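Local coordinates for mandelate racemase/muconate lactonizing enzyme, C-terminal domain protein (Paracoccus denitrificans, PDB 4DWD) that probably acts as a magnesium-dependent hydro-lyase of the mandelate racemase branch of the enolase superfamily, at residues G165-C170 with P225-H230; A198-S203 with G248-T253; Y219-E224 with V265-P270; E236-Q239 with T244-A247; Q283-A288 with V293-H298. All coordinates share one frame; numbering follows the deposited sequence.

Interaction 1: residues G165-C170 with P225-H230; sequences GDRTRC and PVQHYH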
# COMPACT_ATOMS: atom_id res chain seq x y z
N GLY B 165 -0.46 29.10 21.08
CA GLY B 165 0.81 29.06 21.80
C GLY B 165 2.01 29.34 20.89
O GLY B 165 1.86 29.66 19.71
N ASP B 166 3.21 29.21 21.45
CA ASP B 166 4.45 29.47 20.72
C ASP B 166 4.89 28.21 19.98
O ASP B 166 5.18 27.19 20.62
CB ASP B 166 5.51 29.92 21.72
CG ASP B 166 6.87 30.19 21.09
OD1 ASP B 166 7.14 29.72 19.96
OD2 ASP B 166 7.68 30.87 21.74
N ARG B 167 4.96 28.27 18.65
CA ARG B 167 5.22 27.07 17.82
C ARG B 167 6.67 26.58 17.84
O ARG B 167 6.98 25.55 17.22
CB ARG B 167 4.76 27.27 16.37
CG ARG B 167 3.26 27.20 16.18
CD ARG B 167 2.92 27.44 14.71
NE ARG B 167 3.10 26.25 13.90
CZ ARG B 167 2.72 26.14 12.62
NH1 ARG B 167 2.17 27.18 12.01
NH2 ARG B 167 2.87 25.00 11.96
N THR B 168 7.55 27.30 18.53
CA THR B 168 8.89 26.78 18.79
C THR B 168 8.87 25.81 19.97
O THR B 168 9.86 25.16 20.25
CB THR B 168 9.94 27.88 19.06
OG1 THR B 168 9.58 28.63 20.23
CG2 THR B 168 10.08 28.82 17.86
N ARG B 169 7.72 25.74 20.65
CA ARG B 169 7.55 24.84 21.79
C ARG B 169 6.54 23.74 21.45
O ARG B 169 5.70 23.92 20.57
CB ARG B 169 7.08 25.63 23.01
CG ARG B 169 8.02 26.77 23.39
CD ARG B 169 7.55 27.44 24.67
NE ARG B 169 7.77 26.58 25.82
CZ ARG B 169 7.21 26.74 27.02
NH1 ARG B 169 6.38 27.75 27.22
NH2 ARG B 169 7.47 25.91 27.99
N CYS B 170 6.63 22.62 22.15
CA CYS B 170 5.84 21.45 21.78
C CYS B 170 5.45 20.68 23.04
O CYS B 170 6.26 20.56 23.95
CB CYS B 170 6.68 20.56 20.86
SG CYS B 170 5.73 19.26 20.05
N PRO B 225 -3.68 19.58 15.17
CA PRO B 225 -2.97 19.04 16.34
C PRO B 225 -1.43 19.09 16.26
O PRO B 225 -0.77 19.34 17.28
CB PRO B 225 -3.46 17.58 16.42
CG PRO B 225 -4.03 17.27 15.07
CD PRO B 225 -4.60 18.58 14.58
N VAL B 226 -0.86 18.83 15.08
CA VAL B 226 0.60 18.78 14.91
C VAL B 226 1.06 19.93 14.01
O VAL B 226 0.23 20.64 13.45
CB VAL B 226 1.07 17.40 14.36
CG1 VAL B 226 0.60 16.30 15.30
CG2 VAL B 226 0.58 17.16 12.93
N GLN B 227 2.37 20.12 13.88
CA GLN B 227 2.87 21.17 12.98
C GLN B 227 2.32 20.95 11.57
O GLN B 227 2.31 19.83 11.07
CB GLN B 227 4.40 21.19 12.97
CG GLN B 227 5.03 21.44 14.34
CD GLN B 227 4.90 22.86 14.85
OE1 GLN B 227 4.48 23.76 14.12
NE2 GLN B 227 5.29 23.07 16.11
N HIS B 228 1.91 22.03 10.92
CA HIS B 228 1.21 21.92 9.64
C HIS B 228 2.09 21.36 8.56
O HIS B 228 1.59 20.77 7.60
CB HIS B 228 0.64 23.28 9.22
CG HIS B 228 1.61 24.10 8.40
ND1 HIS B 228 2.62 24.80 8.96
CD2 HIS B 228 1.72 24.28 7.03
CE1 HIS B 228 3.34 25.39 8.00
NE2 HIS B 228 2.79 25.07 6.81
N TYR B 229 3.40 21.55 8.70
CA TYR B 229 4.33 21.05 7.71
C TYR B 229 4.40 19.52 7.67
O TYR B 229 4.80 18.96 6.65
CB TYR B 229 5.71 21.71 7.83
CG TYR B 229 6.25 22.06 9.21
CD1 TYR B 229 6.86 21.09 10.00
CD2 TYR B 229 6.24 23.37 9.68
CE1 TYR B 229 7.41 21.40 11.23
CE2 TYR B 229 6.78 23.70 10.92
CZ TYR B 229 7.36 22.71 11.70
OH TYR B 229 7.91 23.02 12.94
N HIS B 230 3.95 18.85 8.73
CA HIS B 230 3.96 17.38 8.78
C HIS B 230 2.64 16.86 8.27
O HIS B 230 1.76 16.47 9.05
CB HIS B 230 4.21 16.86 10.21
CG HIS B 230 5.47 17.40 10.86
ND1 HIS B 230 6.67 17.40 10.25
CD2 HIS B 230 5.68 17.90 12.14
CE1 HIS B 230 7.60 17.91 11.08
NE2 HIS B 230 6.98 18.22 12.24
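Gln227 is the first residue of 225-230 to meet Arg167. Its OE1 takes two bonds from the guanidinium, which grips side-on. Arg167 NE lies 2.9 Å from Gln227 OE1, and Arg167 NH2 lies 3.0 Å from the same oxygen. The amide and guanidinium planes are only 6° apart, so the two groups are nearly coplanar. The other end of the amide turns back to the main chain: Gln227 NE2 gives a weak bond of 3.2 Å to Arg167 O. The Gln227 chain bends at chi2 (-73°), which lets its end face the arginine. His228 comes next. Its ring stands steeply to the guanidinium, and Arg167 NH2 donates to His228 ND1 at 3.0 Å, close to the ring plane. Tyr229 follows; it is modelled in two conformers, and its touch on Arg167 NH2 is doubtful. Arg167 NH1 is taken by Gln250 of a further loop. Without the guanidinium, as with an alanine here, Gln227 OE1 and His228 ND1 are likely to lose their shared donor, and the Gln227 amide could turn more freely. With NE, NH1 and NH2 all engaged, the guanidinium is fixed in rotation and links three loops of the barrel. Gln227 OE1 and His228 ND1 both serve as acceptors here, and the positive group probably polarises them.

Interaction 2: residues A198-S203 with G248-T253; sequences ANNGYS and GEQTYT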
# COMPACT_ATOMS: atom_id res chain seq x y z
N ALA B 198 -5.59 23.16 18.55
CA ALA B 198 -4.26 23.09 19.15
C ALA B 198 -3.26 24.09 18.58
O ALA B 198 -2.20 24.29 19.17
CB ALA B 198 -3.70 21.68 19.01
N ASN B 199 -3.58 24.69 17.43
CA ASN B 199 -2.64 25.60 16.76
C ASN B 199 -1.24 24.99 16.73
O ASN B 199 -0.25 25.63 17.08
CB ASN B 199 -2.65 26.99 17.42
CG ASN B 199 -3.99 27.68 17.29
OD1 ASN B 199 -4.72 27.82 18.28
ND2 ASN B 199 -4.34 28.09 16.08
N ASN B 200 -1.19 23.73 16.30
CA ASN B 200 0.06 23.05 15.95
C ASN B 200 0.94 22.74 17.16
O ASN B 200 2.16 22.61 17.03
CB ASN B 200 0.83 23.87 14.90
CG ASN B 200 -0.05 24.31 13.75
OD1 ASN B 200 -0.37 25.49 13.64
ND2 ASN B 200 -0.46 23.37 12.90
N GLY B 201 0.31 22.57 18.33
CA GLY B 201 1.05 22.54 19.58
C GLY B 201 1.60 21.19 20.01
O GLY B 201 2.33 21.15 20.99
N TYR B 202 1.29 20.11 19.29
CA TYR B 202 1.64 18.77 19.80
C TYR B 202 2.47 17.93 18.86
O TYR B 202 2.44 18.10 17.63
CB TYR B 202 0.39 17.96 20.16
CG TYR B 202 -0.54 18.66 21.11
CD1 TYR B 202 -0.12 19.06 22.38
CD2 TYR B 202 -1.85 18.90 20.75
CE1 TYR B 202 -0.98 19.71 23.25
CE2 TYR B 202 -2.73 19.54 21.62
CZ TYR B 202 -2.28 19.94 22.86
OH TYR B 202 -3.14 20.59 23.71
N SER B 203 3.21 17.01 19.47
CA SER B 203 3.84 15.92 18.75
C SER B 203 2.75 14.93 18.32
O SER B 203 1.60 15.04 18.77
CB SER B 203 4.82 15.21 19.67
OG SER B 203 4.16 14.67 20.81
N GLY B 248 -5.90 22.43 7.23
CA GLY B 248 -6.11 23.13 5.96
C GLY B 248 -5.96 24.63 6.04
O GLY B 248 -5.81 25.29 5.02
N GLU B 249 -5.98 25.19 7.24
CA GLU B 249 -5.90 26.65 7.33
C GLU B 249 -4.55 27.16 6.85
O GLU B 249 -4.46 28.29 6.43
CB GLU B 249 -6.20 27.15 8.74
CG GLU B 249 -5.22 26.69 9.79
CD GLU B 249 -5.02 27.72 10.88
OE1 GLU B 249 -3.86 28.01 11.22
OE2 GLU B 249 -6.03 28.24 11.38
N GLN B 250 -3.52 26.33 6.95
CA GLN B 250 -2.18 26.65 6.43
C GLN B 250 -1.87 25.81 5.19
O GLN B 250 -0.72 25.40 4.98
CB GLN B 250 -1.11 26.43 7.50
CG GLN B 250 -1.29 27.33 8.71
CD GLN B 250 -0.16 27.16 9.70
OE1 GLN B 250 0.96 27.61 9.48
NE2 GLN B 250 -0.45 26.49 10.81
N THR B 251 -2.90 25.55 4.40
CA THR B 251 -2.77 24.91 3.09
C THR B 251 -3.22 25.91 2.03
O THR B 251 -4.30 26.49 2.15
CB THR B 251 -3.60 23.62 3.05
OG1 THR B 251 -3.17 22.74 4.09
CG2 THR B 251 -3.45 22.91 1.71
N TYR B 252 -2.41 26.10 0.98
CA TYR B 252 -2.55 27.28 0.13
C TYR B 252 -2.77 27.00 -1.35
O TYR B 252 -2.93 27.94 -2.11
CB TYR B 252 -1.35 28.23 0.30
CG TYR B 252 -1.08 28.61 1.74
CD1 TYR B 252 -1.77 29.67 2.34
CD2 TYR B 252 -0.13 27.93 2.50
CE1 TYR B 252 -1.52 30.04 3.65
CE2 TYR B 252 0.14 28.29 3.82
CZ TYR B 252 -0.56 29.35 4.38
OH TYR B 252 -0.35 29.74 5.70
N THR B 253 -2.76 25.73 -1.74
CA THR B 253 -3.05 25.37 -3.13
C THR B 253 -4.04 24.22 -3.19
O THR B 253 -4.17 23.44 -2.23
CB THR B 253 -1.79 24.95 -3.92
OG1 THR B 253 -1.31 23.71 -3.40
CG2 THR B 253 -0.68 26.02 -3.85
O HOH W 1 -2.27 27.51 13.92
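Asn200 and Gln250 reach toward each other from opposite directions and meet through their amides. The two amide planes are 71° apart, so the groups are turned steeply against each other. Asn200 OD1 and Gln250 NE2 are 3.0 Å apart. Gln250 spans the gap because its chain is extended, with chi2 at -176°. The far sides of both amides have their own partners. Asn200 ND2 bonds to Glu224 OE1 and to Val226 O, while Gln250 OE1 accepts from Arg167 NH1. Each amide therefore has its orientation set from behind.

A water sits beside this pair. It donates to Asn200 OD1 at 2.8 Å and accepts from Asn199 ND2 at 3.0 Å. It also lies 3.2 Å from Glu249 OE1, a link that is doubtful because Glu249 has two conformers. Asn199 and Asn200 present their side chains from a type I' turn, Ala198 to Gly201. Glu249 and Gln250 reach across from a type I turn, Gly248 to Thr251.

Both segments are loops at the C-terminal ends of strands 194-197 and 244-246, the end of an enolase-superfamily barrel where the metal site lies. Glu249 binds calcium together with Asp197 and Glu223 in a structure of this protein. No metal is bound there in this chain. Three acidic ligands at the ends of successive strands are the classic metal site of the superfamily, and the amide pair packs right next to it.

Interaction 3: residues Y219-E224 with V265-P270; sequences YSWFEE and VRMVQP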
# COMPACT_ATOMS: atom_id res chain seq x y z
N TYR B 219 -15.79 16.06 22.75
CA TYR B 219 -15.53 17.15 21.80
C TYR B 219 -15.83 16.70 20.37
O TYR B 219 -15.71 15.51 20.05
CB TYR B 219 -14.09 17.69 21.94
CG TYR B 219 -13.94 18.77 23.00
CD1 TYR B 219 -14.30 18.54 24.33
CD2 TYR B 219 -13.41 20.03 22.66
CE1 TYR B 219 -14.18 19.53 25.29
CE2 TYR B 219 -13.28 21.03 23.62
CZ TYR B 219 -13.66 20.78 24.93
OH TYR B 219 -13.53 21.80 25.86
N SER B 220 -16.17 17.67 19.53
CA SER B 220 -16.61 17.36 18.17
C SER B 220 -15.51 17.35 17.13
O SER B 220 -15.52 16.52 16.23
CB SER B 220 -17.76 18.28 17.76
OG SER B 220 -18.94 17.87 18.43
N TRP B 221 -14.53 18.24 17.26
CA TRP B 221 -13.40 18.24 16.35
C TRP B 221 -12.16 18.75 17.01
O TRP B 221 -12.23 19.41 18.05
CB TRP B 221 -13.70 18.96 15.02
CG TRP B 221 -13.62 20.46 14.98
CD1 TRP B 221 -12.55 21.24 14.55
CD2 TRP B 221 -14.68 21.40 15.34
NE1 TRP B 221 -12.87 22.57 14.60
CE2 TRP B 221 -14.15 22.73 15.06
CE3 TRP B 221 -15.98 21.27 15.82
CZ2 TRP B 221 -14.90 23.88 15.29
CZ3 TRP B 221 -16.72 22.44 16.04
CH2 TRP B 221 -16.19 23.71 15.79
N PHE B 222 -11.03 18.46 16.38
CA PHE B 222 -9.69 18.69 16.93
C PHE B 222 -8.84 19.26 15.80
O PHE B 222 -8.45 18.54 14.89
CB PHE B 222 -9.15 17.34 17.42
CG PHE B 222 -7.82 17.37 18.16
CD1 PHE B 222 -7.32 18.52 18.81
CD2 PHE B 222 -7.10 16.18 18.29
CE1 PHE B 222 -6.12 18.47 19.52
CE2 PHE B 222 -5.90 16.13 18.99
CZ PHE B 222 -5.41 17.26 19.61
N GLU B 223 -8.61 20.57 15.85
CA GLU B 223 -8.02 21.30 14.75
C GLU B 223 -6.51 21.44 14.90
O GLU B 223 -6.01 21.76 15.99
CB GLU B 223 -8.69 22.68 14.66
CG GLU B 223 -8.29 23.53 13.47
CD GLU B 223 -9.26 24.67 13.21
OE1 GLU B 223 -10.44 24.58 13.64
OE2 GLU B 223 -8.85 25.65 12.55
N GLU B 224 -5.80 21.21 13.79
CA GLU B 224 -4.35 21.44 13.69
C GLU B 224 -3.54 20.89 14.88
O GLU B 224 -2.77 21.61 15.52
CB GLU B 224 -4.06 22.94 13.46
CG GLU B 224 -4.63 23.50 12.16
CD GLU B 224 -3.69 23.34 10.97
OE1 GLU B 224 -2.46 23.20 11.16
OE2 GLU B 224 -4.18 23.38 9.82
N VAL B 265 -6.83 13.22 6.27
CA VAL B 265 -7.67 14.27 6.89
C VAL B 265 -9.08 14.28 6.26
O VAL B 265 -9.22 14.27 5.02
CB VAL B 265 -6.97 15.64 6.80
CG1 VAL B 265 -7.89 16.75 7.30
CG2 VAL B 265 -5.66 15.60 7.61
N ARG B 266 -10.12 14.31 7.10
CA ARG B 266 -11.49 14.21 6.62
C ARG B 266 -12.32 15.46 6.89
O ARG B 266 -13.52 15.46 6.69
CB ARG B 266 -12.17 12.96 7.20
CG ARG B 266 -11.46 11.65 6.86
CD ARG B 266 -11.53 11.38 5.37
NE ARG B 266 -10.67 10.27 4.97
CZ ARG B 266 -9.55 10.37 4.25
NH1 ARG B 266 -9.13 11.57 3.82
NH2 ARG B 266 -8.87 9.27 3.96
N MSE B 267 -11.66 16.53 7.34
CA MSE B 267 -12.32 17.84 7.50
C MSE B 267 -11.28 18.87 7.15
O MSE B 267 -10.23 18.96 7.83
CB MSE B 267 -12.81 18.00 8.95
CG MSE B 267 -13.44 19.37 9.21
SE MSE B 267 -14.22 19.45 11.03
CE MSE B 267 -13.88 21.34 11.40
N VAL B 268 -11.54 19.66 6.10
CA VAL B 268 -10.54 20.60 5.60
C VAL B 268 -11.04 22.04 5.73
O VAL B 268 -12.24 22.32 5.58
CB VAL B 268 -10.08 20.30 4.15
CG1 VAL B 268 -9.42 18.92 4.07
CG2 VAL B 268 -11.23 20.45 3.15
N GLN B 269 -10.10 22.95 6.00
CA GLN B 269 -10.40 24.32 6.43
C GLN B 269 -9.52 25.38 5.75
O GLN B 269 -8.97 26.25 6.43
CB GLN B 269 -10.22 24.42 7.94
CG GLN B 269 -10.92 23.31 8.69
CD GLN B 269 -10.77 23.50 10.17
OE1 GLN B 269 -9.77 23.06 10.76
NE2 GLN B 269 -11.74 24.17 10.78
N PRO B 270 -9.42 25.35 4.40
CA PRO B 270 -8.70 26.46 3.77
C PRO B 270 -9.43 27.80 4.02
O PRO B 270 -10.62 27.81 4.37
CB PRO B 270 -8.71 26.08 2.29
CG PRO B 270 -10.00 25.32 2.12
CD PRO B 270 -10.15 24.53 3.41
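Trp221 takes the methyl of Met267, a selenomethionine, over one face of its indole. The Met267 chain runs out straight from the backbone (chi1 177°) and then bends at chi3. This brings CE to 3.4 Å from Trp221 CD1. The methyl sits 3.5 Å from the centroid of the five-membered ring, a CH-pi contact. The selenium atom of Met267 lies more obliquely, 4.5 Å from the same centroid, and adds a Met-aromatic contact. A chi1 of 80° at Trp221 turns the indole face to this methyl and NE1 toward Glu223. NE1 points along the ring plane to Glu223 OE1 at 3.3 Å and uses the anti lone pair of the carboxylate. Glu223 is extended, and its carboxylate is crossed by the Gln269 side chain with the planes 68° apart. Glu223 OE1 also forms a salt bridge with Lys160.

Glu223 is one of the calcium ligands seen for this protein. Strand 244-246 lies between strands 221-223 and 267-268, so the contact reaches across it inside the barrel. Ser246 touches both Trp221 and Met267, and Tyr129 packs edge-to-face on Trp221. Phe222 points the other way, onto helix 204-216.

Interaction 4: residues E236-Q239 with T244-A247; sequences EVAQ and TVSA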
# COMPACT_ATOMS: atom_id res chain seq x y z
N GLU B 236 -2.13 10.91 9.64
CA GLU B 236 -1.97 9.74 10.50
C GLU B 236 -2.75 9.92 11.80
O GLU B 236 -3.50 9.02 12.23
CB GLU B 236 -0.50 9.49 10.81
CG GLU B 236 -0.27 8.37 11.82
CD GLU B 236 1.19 8.10 12.08
OE1 GLU B 236 1.95 7.96 11.10
OE2 GLU B 236 1.58 8.02 13.27
N VAL B 237 -2.60 11.10 12.40
CA VAL B 237 -3.31 11.38 13.64
C VAL B 237 -4.81 11.37 13.37
O VAL B 237 -5.58 10.79 14.17
CB VAL B 237 -2.85 12.72 14.26
CG1 VAL B 237 -3.78 13.18 15.39
CG2 VAL B 237 -1.41 12.62 14.74
N ALA B 238 -5.22 11.93 12.23
CA ALA B 238 -6.64 11.93 11.85
C ALA B 238 -7.20 10.50 11.75
O ALA B 238 -8.31 10.22 12.21
CB ALA B 238 -6.83 12.68 10.53
N GLN B 239 -6.43 9.58 11.17
CA GLN B 239 -6.92 8.23 11.00
C GLN B 239 -6.84 7.40 12.27
O GLN B 239 -7.61 6.47 12.43
CB GLN B 239 -6.19 7.53 9.86
CG GLN B 239 -6.57 8.08 8.49
CD GLN B 239 -8.01 7.81 8.12
OE1 GLN B 239 -8.51 6.68 8.27
NE2 GLN B 239 -8.70 8.84 7.63
N THR B 244 -12.89 14.02 15.10
CA THR B 244 -12.57 14.50 13.76
C THR B 244 -11.41 15.48 13.81
O THR B 244 -11.53 16.56 14.39
CB THR B 244 -13.76 15.20 13.13
OG1 THR B 244 -14.87 14.31 13.12
CG2 THR B 244 -13.43 15.65 11.69
N VAL B 245 -10.29 15.08 13.22
CA VAL B 245 -9.13 15.93 13.10
C VAL B 245 -9.29 16.80 11.86
O VAL B 245 -9.66 16.31 10.79
CB VAL B 245 -7.84 15.09 13.04
CG1 VAL B 245 -6.65 15.94 12.61
CG2 VAL B 245 -7.61 14.45 14.40
N SER B 246 -9.07 18.11 12.02
CA SER B 246 -9.19 19.04 10.90
C SER B 246 -7.89 19.79 10.67
O SER B 246 -7.10 19.99 11.58
CB SER B 246 -10.36 20.02 11.14
OG SER B 246 -10.10 20.87 12.24
N ALA B 247 -7.69 20.20 9.42
CA ALA B 247 -6.51 20.98 9.05
C ALA B 247 -6.85 21.68 7.76
O ALA B 247 -7.96 21.55 7.26
CB ALA B 247 -5.30 20.07 8.86
O HOH W 2 -10.09 12.07 12.82
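Ala238 and Val245 meet with no ring or other flat side chain between them, so this contact has neither stacked faces nor edges. It is made of methyl and methine groups. Ala238 CB and Val245 CB approach to 3.6 Å. The two branches of Val245 straddle the alanine: CG1 lies 3.9 Å from Ala238 CB, and CG2 lies 3.7 Å from Ala238 CA. The first torsion of Val245 (chi1 168°) places CG1 anti to the backbone N and leaves CG2 beside it, which spreads the fork toward the helix. The small alanine lets helix and strand come close, with the CA atoms of Ala238 and Val245 4.9 Å apart. Val237 adds a lighter touch, CG1 to Val245 CG2 at 4.2 Å, and the two valines cross at about a right angle.

These residues join the helix and second strand of the beta-alpha-beta unit formed by strand 221-223, helix 231-240 and strand 244-246, one step round the barrel. Val245 faces the helix, whereas Thr244 and Ser246 point away from it. Pro225 packs on both Val237 and Val245, and helix 204-216 also touches Val237.

At one end a water bridges the backbones. It donates to Ala238 O at 2.6 Å and accepts from Val245 N at 3.0 Å. Farther out on the helix, Glu236 makes a salt bridge with Arg266 of a neighbouring subunit.

Interaction 5: residues Q283-A288 with V293-H298; sequences QCAALA and VEFVPH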
# COMPACT_ATOMS: atom_id res chain seq x y z
N GLN B 283 -13.58 25.74 -5.98
CA GLN B 283 -12.84 24.56 -6.45
C GLN B 283 -12.47 23.64 -5.30
O GLN B 283 -12.54 22.42 -5.43
CB GLN B 283 -11.58 24.96 -7.22
CG GLN B 283 -11.90 25.70 -8.52
CD GLN B 283 -10.71 26.43 -9.10
OE1 GLN B 283 -9.63 26.50 -8.49
NE2 GLN B 283 -10.90 27.00 -10.28
N CYS B 284 -12.05 24.22 -4.18
CA CYS B 284 -11.73 23.42 -3.01
C CYS B 284 -12.95 22.67 -2.48
O CYS B 284 -12.85 21.50 -2.07
CB CYS B 284 -11.13 24.28 -1.90
SG CYS B 284 -9.47 24.90 -2.26
N ALA B 285 -14.11 23.33 -2.50
CA ALA B 285 -15.35 22.69 -2.09
C ALA B 285 -15.66 21.49 -2.98
O ALA B 285 -16.03 20.43 -2.49
CB ALA B 285 -16.50 23.69 -2.10
N ALA B 286 -15.44 21.64 -4.28
CA ALA B 286 -15.66 20.55 -5.23
C ALA B 286 -14.72 19.39 -4.93
O ALA B 286 -15.13 18.23 -4.97
CB ALA B 286 -15.46 21.03 -6.65
N LEU B 287 -13.46 19.71 -4.65
CA LEU B 287 -12.49 18.67 -4.33
C LEU B 287 -12.93 17.92 -3.07
O LEU B 287 -12.84 16.69 -3.01
CB LEU B 287 -11.09 19.27 -4.14
CG LEU B 287 -9.98 18.29 -3.75
CD1 LEU B 287 -9.66 17.34 -4.90
CD2 LEU B 287 -8.73 19.07 -3.34
N ALA B 288 -13.37 18.66 -2.05
CA ALA B 288 -13.85 18.02 -0.81
C ALA B 288 -15.03 17.11 -1.10
O ALA B 288 -15.10 15.99 -0.56
CB ALA B 288 -14.23 19.07 0.23
N VAL B 293 -15.06 14.56 2.12
CA VAL B 293 -14.52 15.21 3.30
C VAL B 293 -15.34 16.45 3.62
O VAL B 293 -15.88 17.10 2.72
CB VAL B 293 -13.00 15.53 3.19
CG1 VAL B 293 -12.19 14.33 2.72
CG2 VAL B 293 -12.74 16.71 2.32
N GLU B 294 -15.41 16.77 4.91
CA GLU B 294 -16.10 17.98 5.37
C GLU B 294 -15.34 19.24 4.94
O GLU B 294 -14.12 19.25 4.88
CB GLU B 294 -16.24 17.98 6.89
CG GLU B 294 -17.21 16.96 7.46
CD GLU B 294 -17.23 17.03 8.98
OE1 GLU B 294 -17.90 17.94 9.53
OE2 GLU B 294 -16.57 16.19 9.62
N PHE B 295 -16.10 20.30 4.66
CA PHE B 295 -15.54 21.58 4.21
C PHE B 295 -15.95 22.68 5.19
O PHE B 295 -17.13 23.07 5.25
CB PHE B 295 -16.03 21.88 2.80
CG PHE B 295 -15.35 23.04 2.16
CD1 PHE B 295 -14.03 22.94 1.70
CD2 PHE B 295 -16.04 24.24 1.99
CE1 PHE B 295 -13.42 24.02 1.10
CE2 PHE B 295 -15.42 25.33 1.38
CZ PHE B 295 -14.11 25.21 0.94
N VAL B 296 -15.01 23.13 6.01
CA VAL B 296 -15.30 24.02 7.15
C VAL B 296 -14.22 25.13 7.16
O VAL B 296 -13.24 25.03 7.88
CB VAL B 296 -15.32 23.26 8.50
CG1 VAL B 296 -15.72 24.19 9.65
CG2 VAL B 296 -16.26 22.05 8.44
N PRO B 297 -14.39 26.16 6.33
CA PRO B 297 -13.32 27.14 6.13
C PRO B 297 -12.86 27.83 7.41
O PRO B 297 -13.67 28.16 8.29
CB PRO B 297 -13.97 28.18 5.22
CG PRO B 297 -14.96 27.38 4.43
CD PRO B 297 -15.53 26.39 5.41
N HIS B 298 -11.55 28.06 7.48
CA HIS B 298 -10.98 28.97 8.47
C HIS B 298 -11.27 30.39 8.03
O HIS B 298 -11.10 30.73 6.85
CB HIS B 298 -9.48 28.71 8.53
CG HIS B 298 -8.71 29.65 9.41
ND1 HIS B 298 -8.26 30.85 8.98
CD2 HIS B 298 -8.26 29.51 10.71
CE1 HIS B 298 -7.58 31.45 9.97
NE2 HIS B 298 -7.58 30.64 11.03
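Phe295 holds its CG anti to the backbone N (chi1 -171°), and a chi2 of 74° turns one ring face to helix 277-291 at Ala285. Ala285 CA lies over the ring centre. Its methyl makes a CH-pi contact, with CB 4.1 Å from the ring centroid and 13° off the normal. Cys284 and Ala288 meet the ring obliquely. Cys284 CB is 3.8 Å from Phe295 CE1, and Ala288 CB is 4.1 Å from Phe295 CD1. The ring thus rests on successive turns of the helix, where small residues let it come close to the backbone.

The first torsion of Val293 swings CG2 onto Ala288, with Val293 CG2 and Ala288 CB 3.5 Å apart, tighter than usual. Beside it the main chains join: Val293 N donates to Ala288 O at 3.0 Å. Shortened to an alanine, the side chain of Phe295 would probably leave a gap beside Ala285 and deprive Cys284 and Ala288 of their aromatic neighbour.

Phe295 also packs on Val268 of the adjacent strand, and Cys284 packs on Leu254 and Leu257 of helix 254-263. The contact closes the beta-alpha-beta unit of strand 267-268, helix 277-291 and strand 294-295. Helix 277-291 thus lies on the outside of the barrel against strand 294-295, as the helices of beta/alpha barrels do.

In the fold
All five contacts belong to the barrel domain. Interactions 4 and 5 are equivalent in kind: each packs a helix on its following strand, mainly by apolar groups. Interaction 3 lies inside the barrel and mixes apolar and polar contacts. It shares a sheet with each of those two, through strand pairs 221-223 with 244-246 and 267-268 with 294-295. Interactions 1 and 2 join loops and are polar. Interaction 2 is buried beside the metal ligands, while interaction 1 is only partly buried, and both touch the same neighbouring subunit. Their centres are 8 Å apart, and Arg167 and Gln250 connect them. Interaction 2 also reaches interaction 3 through Asn200 and Glu224.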